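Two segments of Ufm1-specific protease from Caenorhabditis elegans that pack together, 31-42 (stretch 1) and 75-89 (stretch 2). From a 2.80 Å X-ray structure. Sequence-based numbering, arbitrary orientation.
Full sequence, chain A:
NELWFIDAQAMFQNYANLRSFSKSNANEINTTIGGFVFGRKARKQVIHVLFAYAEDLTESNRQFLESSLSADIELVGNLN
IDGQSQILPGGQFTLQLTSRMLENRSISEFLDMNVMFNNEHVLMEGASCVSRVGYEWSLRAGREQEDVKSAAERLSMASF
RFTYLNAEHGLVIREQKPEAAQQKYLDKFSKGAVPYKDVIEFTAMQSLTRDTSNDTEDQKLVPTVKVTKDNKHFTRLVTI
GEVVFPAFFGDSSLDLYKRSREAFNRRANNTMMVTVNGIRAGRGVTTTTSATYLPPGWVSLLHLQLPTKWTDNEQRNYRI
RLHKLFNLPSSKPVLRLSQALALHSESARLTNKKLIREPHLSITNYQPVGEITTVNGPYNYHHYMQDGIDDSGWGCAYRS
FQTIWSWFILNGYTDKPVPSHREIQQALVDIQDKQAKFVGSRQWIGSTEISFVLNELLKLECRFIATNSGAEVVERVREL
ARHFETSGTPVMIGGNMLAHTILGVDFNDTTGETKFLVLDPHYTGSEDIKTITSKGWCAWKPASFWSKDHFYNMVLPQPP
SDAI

Stretch 1, residues 31-42: TTIGGFVFGRKA
Stretch 2 (75-89) LVGNLNIDGQSQILP

A classic beta bulge lets one carbonyl serve two amides, and the pairing of residues 31-42 with 75-89 in this protease is a clear example. Strands 33-40 and 75-81 run antiparallel, their N-to-C directions 153° apart and their axes approaching to 4.4 Å, and the contact buries 832 Å² in all. The register sets Phe36 against Asn78, Val37 against Gly77 and then, after a shift of one residue, Phe38 against Leu75.

Val37 (phi/psi -120/117) is the hub. Its N donates to Gly77 O at 2.8 Å, while its O accepts from both Val76 N at 2.8 Å and Gly77 N at 3.2 Å. The double acceptance is possible because Val76 adopts -120/-17, curling the backbone so that successive amides converge; Gly77 then returns to a nearly flat -179/-176. Farther along, Leu79 N donates to Gly35 O at 3.2 Å.

The bulge also turns the Val76 side chain (chi1 m) toward stretch 1, where it has the most covered surface of any residue, with Val37 next. Val76 CG2 lies 3.9 Å from Val37 CG1 (chi1 t), an apolar contact, and Val76 CG1 lies 3.9 Å from Lys41 CA. At Gly39, extended at -175/179, an ideal CB would sit a tight 3.3 Å from Val76 CG2.

Leu75 (chi1 t, chi2 -94°) ranks third. Its CD2 packs over one face of the Phe38 ring, 3.9 Å from Phe38 CE1, and lies 4.1 Å from Phe36 CB; both phenylalanines have chi1 m. Gly35, at 173/176, leaves room for Leu79 (chi1 p): an ideal CB would clash with Leu79 CD2 at 2.9 Å.

Beyond the strand, a type I' turn from Ile81 to Gln84 reverses the chain, bringing Ser85 CB to 3.0 Å from Ile33 O.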

# COMPACT_ATOMS: atom_id res chain seq x y z
N THR A 31 3.37 -16.58 25.00
CA THR A 31 3.25 -18.04 25.04
C THR A 31 2.58 -18.59 23.78
O THR A 31 3.22 -18.75 22.74
CB THR A 31 2.46 -18.54 26.31
OG1 THR A 31 1.10 -18.07 26.27
CG2 THR A 31 3.14 -18.07 27.61
N THR A 32 1.28 -18.87 23.87
CA THR A 32 0.49 -19.38 22.76
C THR A 32 0.06 -18.25 21.81
O THR A 32 0.45 -17.10 21.97
CB THR A 32 -0.79 -20.05 23.27
OG1 THR A 32 -1.67 -19.05 23.79
CG2 THR A 32 -0.47 -21.05 24.36
N ILE A 33 -0.77 -18.60 20.83
CA ILE A 33 -1.21 -17.65 19.81
C ILE A 33 -2.72 -17.75 19.57
O ILE A 33 -3.26 -18.86 19.38
CB ILE A 33 -0.44 -17.87 18.50
CG1 ILE A 33 0.96 -17.27 18.61
CG2 ILE A 33 -1.16 -17.26 17.34
CD1 ILE A 33 1.84 -17.48 17.40
N GLY A 34 -3.41 -16.61 19.59
CA GLY A 34 -4.84 -16.55 19.32
C GLY A 34 -5.06 -15.50 18.26
O GLY A 34 -4.12 -15.16 17.53
N GLY A 35 -6.28 -14.96 18.15
CA GLY A 35 -6.46 -13.81 17.28
C GLY A 35 -7.87 -13.29 17.02
O GLY A 35 -8.85 -13.89 17.46
N PHE A 36 -7.95 -12.18 16.29
CA PHE A 36 -9.24 -11.61 15.91
C PHE A 36 -9.55 -11.73 14.41
O PHE A 36 -8.64 -11.74 13.57
CB PHE A 36 -9.34 -10.15 16.36
CG PHE A 36 -8.74 -9.90 17.70
CD1 PHE A 36 -7.46 -9.37 17.80
CD2 PHE A 36 -9.45 -10.20 18.85
CE1 PHE A 36 -6.90 -9.13 19.04
CE2 PHE A 36 -8.90 -9.97 20.10
CZ PHE A 36 -7.62 -9.43 20.20
N VAL A 37 -10.84 -11.80 14.09
CA VAL A 37 -11.31 -11.95 12.71
C VAL A 37 -12.21 -10.76 12.31
O VAL A 37 -13.27 -10.53 12.90
CB VAL A 37 -12.05 -13.29 12.53
CG1 VAL A 37 -12.50 -13.49 11.11
CG2 VAL A 37 -11.15 -14.41 12.94
N PHE A 38 -11.77 -10.01 11.32
CA PHE A 38 -12.43 -8.78 10.94
C PHE A 38 -13.02 -8.96 9.55
O PHE A 38 -12.46 -9.67 8.72
CB PHE A 38 -11.44 -7.64 10.93
CG PHE A 38 -10.93 -7.27 12.29
CD1 PHE A 38 -11.69 -6.47 13.13
CD2 PHE A 38 -9.69 -7.69 12.71
CE1 PHE A 38 -11.22 -6.10 14.39
CE2 PHE A 38 -9.20 -7.34 13.96
CZ PHE A 38 -9.97 -6.54 14.81
N GLY A 39 -14.16 -8.32 9.29
CA GLY A 39 -14.84 -8.59 8.04
C GLY A 39 -16.05 -7.73 7.78
O GLY A 39 -16.40 -6.87 8.59
N ARG A 40 -16.66 -7.97 6.63
CA ARG A 40 -17.88 -7.30 6.24
C ARG A 40 -19.09 -8.14 6.70
O ARG A 40 -19.50 -9.09 6.03
CB ARG A 40 -17.88 -7.08 4.73
CG ARG A 40 -16.73 -6.22 4.23
CD ARG A 40 -16.65 -6.16 2.70
NE ARG A 40 -15.56 -5.27 2.28
CZ ARG A 40 -14.74 -5.51 1.25
NH1 ARG A 40 -14.88 -6.62 0.54
NH2 ARG A 40 -13.80 -4.63 0.94
N LYS A 41 -19.63 -7.77 7.86
CA LYS A 41 -20.64 -8.56 8.57
C LYS A 41 -21.89 -8.85 7.78
O LYS A 41 -22.45 -9.92 7.90
CB LYS A 41 -21.02 -7.86 9.87
CG LYS A 41 -21.79 -8.72 10.86
CD LYS A 41 -21.52 -8.20 12.26
CE LYS A 41 -22.67 -8.42 13.22
NZ LYS A 41 -22.62 -7.33 14.27
N ALA A 42 -22.35 -7.91 6.98
CA ALA A 42 -23.60 -8.11 6.27
C ALA A 42 -23.44 -9.21 5.23
O ALA A 42 -24.25 -10.13 5.17
CB ALA A 42 -24.08 -6.84 5.61
N LEU A 75 -15.17 -6.26 13.68
CA LEU A 75 -14.99 -7.55 14.35
C LEU A 75 -16.14 -8.49 14.05
O LEU A 75 -17.29 -8.16 14.31
CB LEU A 75 -14.96 -7.27 15.84
CG LEU A 75 -14.34 -8.27 16.80
CD1 LEU A 75 -15.44 -9.13 17.28
CD2 LEU A 75 -13.25 -9.04 16.06
N VAL A 76 -15.85 -9.66 13.50
CA VAL A 76 -16.90 -10.63 13.18
C VAL A 76 -16.70 -11.94 13.93
O VAL A 76 -17.63 -12.72 14.03
CB VAL A 76 -17.06 -10.95 11.64
CG1 VAL A 76 -17.73 -9.81 10.89
CG2 VAL A 76 -15.73 -11.30 11.01
N GLY A 77 -15.50 -12.16 14.46
CA GLY A 77 -15.21 -13.37 15.20
C GLY A 77 -13.80 -13.42 15.74
O GLY A 77 -13.04 -12.46 15.62
N ASN A 78 -13.44 -14.55 16.36
CA ASN A 78 -12.08 -14.79 16.82
C ASN A 78 -11.63 -16.19 16.45
O ASN A 78 -12.34 -16.94 15.78
CB ASN A 78 -11.95 -14.62 18.34
CG ASN A 78 -13.06 -15.36 19.13
OD1 ASN A 78 -13.69 -16.32 18.64
ND2 ASN A 78 -13.30 -14.91 20.36
N LEU A 79 -10.45 -16.57 16.91
CA LEU A 79 -9.92 -17.85 16.48
C LEU A 79 -9.25 -18.58 17.62
O LEU A 79 -8.70 -17.96 18.52
CB LEU A 79 -8.98 -17.67 15.27
CG LEU A 79 -7.66 -16.92 15.50
CD1 LEU A 79 -6.53 -17.88 15.83
CD2 LEU A 79 -7.30 -16.09 14.29
N ASN A 80 -9.32 -19.91 17.55
CA ASN A 80 -8.69 -20.79 18.52
C ASN A 80 -7.75 -21.76 17.84
O ASN A 80 -8.17 -22.58 17.03
CB ASN A 80 -9.75 -21.59 19.25
CG ASN A 80 -9.25 -22.14 20.55
OD1 ASN A 80 -8.05 -22.05 20.83
ND2 ASN A 80 -10.16 -22.69 21.36
N ILE A 81 -6.46 -21.68 18.17
CA ILE A 81 -5.48 -22.58 17.58
C ILE A 81 -5.12 -23.76 18.48
O ILE A 81 -4.60 -23.58 19.59
CB ILE A 81 -4.19 -21.84 17.25
CG1 ILE A 81 -4.44 -20.72 16.25
CG2 ILE A 81 -3.17 -22.81 16.68
CD1 ILE A 81 -3.15 -20.04 15.82
N ASP A 82 -5.38 -24.97 17.99
CA ASP A 82 -5.06 -26.21 18.70
C ASP A 82 -5.84 -26.33 20.00
O ASP A 82 -5.40 -27.00 20.93
CB ASP A 82 -3.55 -26.32 18.96
CG ASP A 82 -2.76 -26.64 17.70
OD1 ASP A 82 -3.20 -27.53 16.93
OD2 ASP A 82 -1.69 -26.01 17.50
N GLY A 83 -6.98 -25.67 20.07
CA GLY A 83 -7.81 -25.71 21.26
C GLY A 83 -7.16 -25.12 22.51
O GLY A 83 -7.76 -25.14 23.59
N GLN A 84 -5.95 -24.60 22.39
CA GLN A 84 -5.25 -24.11 23.57
C GLN A 84 -4.72 -22.68 23.42
O GLN A 84 -3.53 -22.41 23.64
CB GLN A 84 -4.15 -25.09 24.01
CG GLN A 84 -3.26 -25.59 22.87
CD GLN A 84 -1.94 -26.18 23.37
OE1 GLN A 84 -1.18 -25.52 24.09
NE2 GLN A 84 -1.67 -27.43 22.99
N SER A 85 -5.60 -21.77 23.04
CA SER A 85 -5.21 -20.36 22.95
C SER A 85 -6.20 -19.52 23.72
O SER A 85 -7.33 -19.95 23.95
CB SER A 85 -5.07 -19.90 21.48
OG SER A 85 -6.25 -20.11 20.71
N GLN A 86 -5.80 -18.32 24.13
CA GLN A 86 -6.71 -17.50 24.93
C GLN A 86 -7.82 -16.90 24.08
O GLN A 86 -7.58 -16.44 22.96
CB GLN A 86 -5.94 -16.47 25.73
CG GLN A 86 -5.00 -17.13 26.73
CD GLN A 86 -4.65 -16.25 27.91
OE1 GLN A 86 -5.33 -15.25 28.17
NE2 GLN A 86 -3.59 -16.62 28.63
N ILE A 87 -9.04 -16.93 24.58
CA ILE A 87 -10.18 -16.45 23.81
C ILE A 87 -10.83 -15.24 24.46
O ILE A 87 -11.15 -15.26 25.65
CB ILE A 87 -11.27 -17.53 23.66
CG1 ILE A 87 -10.68 -18.81 23.05
CG2 ILE A 87 -12.45 -17.00 22.85
CD1 ILE A 87 -9.89 -18.61 21.80
N LEU A 88 -11.03 -14.20 23.67
CA LEU A 88 -11.59 -12.94 24.14
C LEU A 88 -12.92 -12.72 23.42
O LEU A 88 -12.93 -12.36 22.23
CB LEU A 88 -10.59 -11.83 23.79
CG LEU A 88 -10.72 -10.37 24.18
CD1 LEU A 88 -11.96 -9.66 23.58
CD2 LEU A 88 -10.64 -10.23 25.70
N PRO A 89 -14.04 -12.92 24.12
CA PRO A 89 -15.33 -12.79 23.41
C PRO A 89 -15.57 -11.35 23.02
O PRO A 89 -15.34 -10.47 23.85
CB PRO A 89 -16.35 -13.22 24.47
CG PRO A 89 -15.70 -12.88 25.78
CD PRO A 89 -14.20 -13.05 25.58
O HOH W 1 -0.50 -17.53 28.21
O HOH W 2 -3.70 -20.38 25.95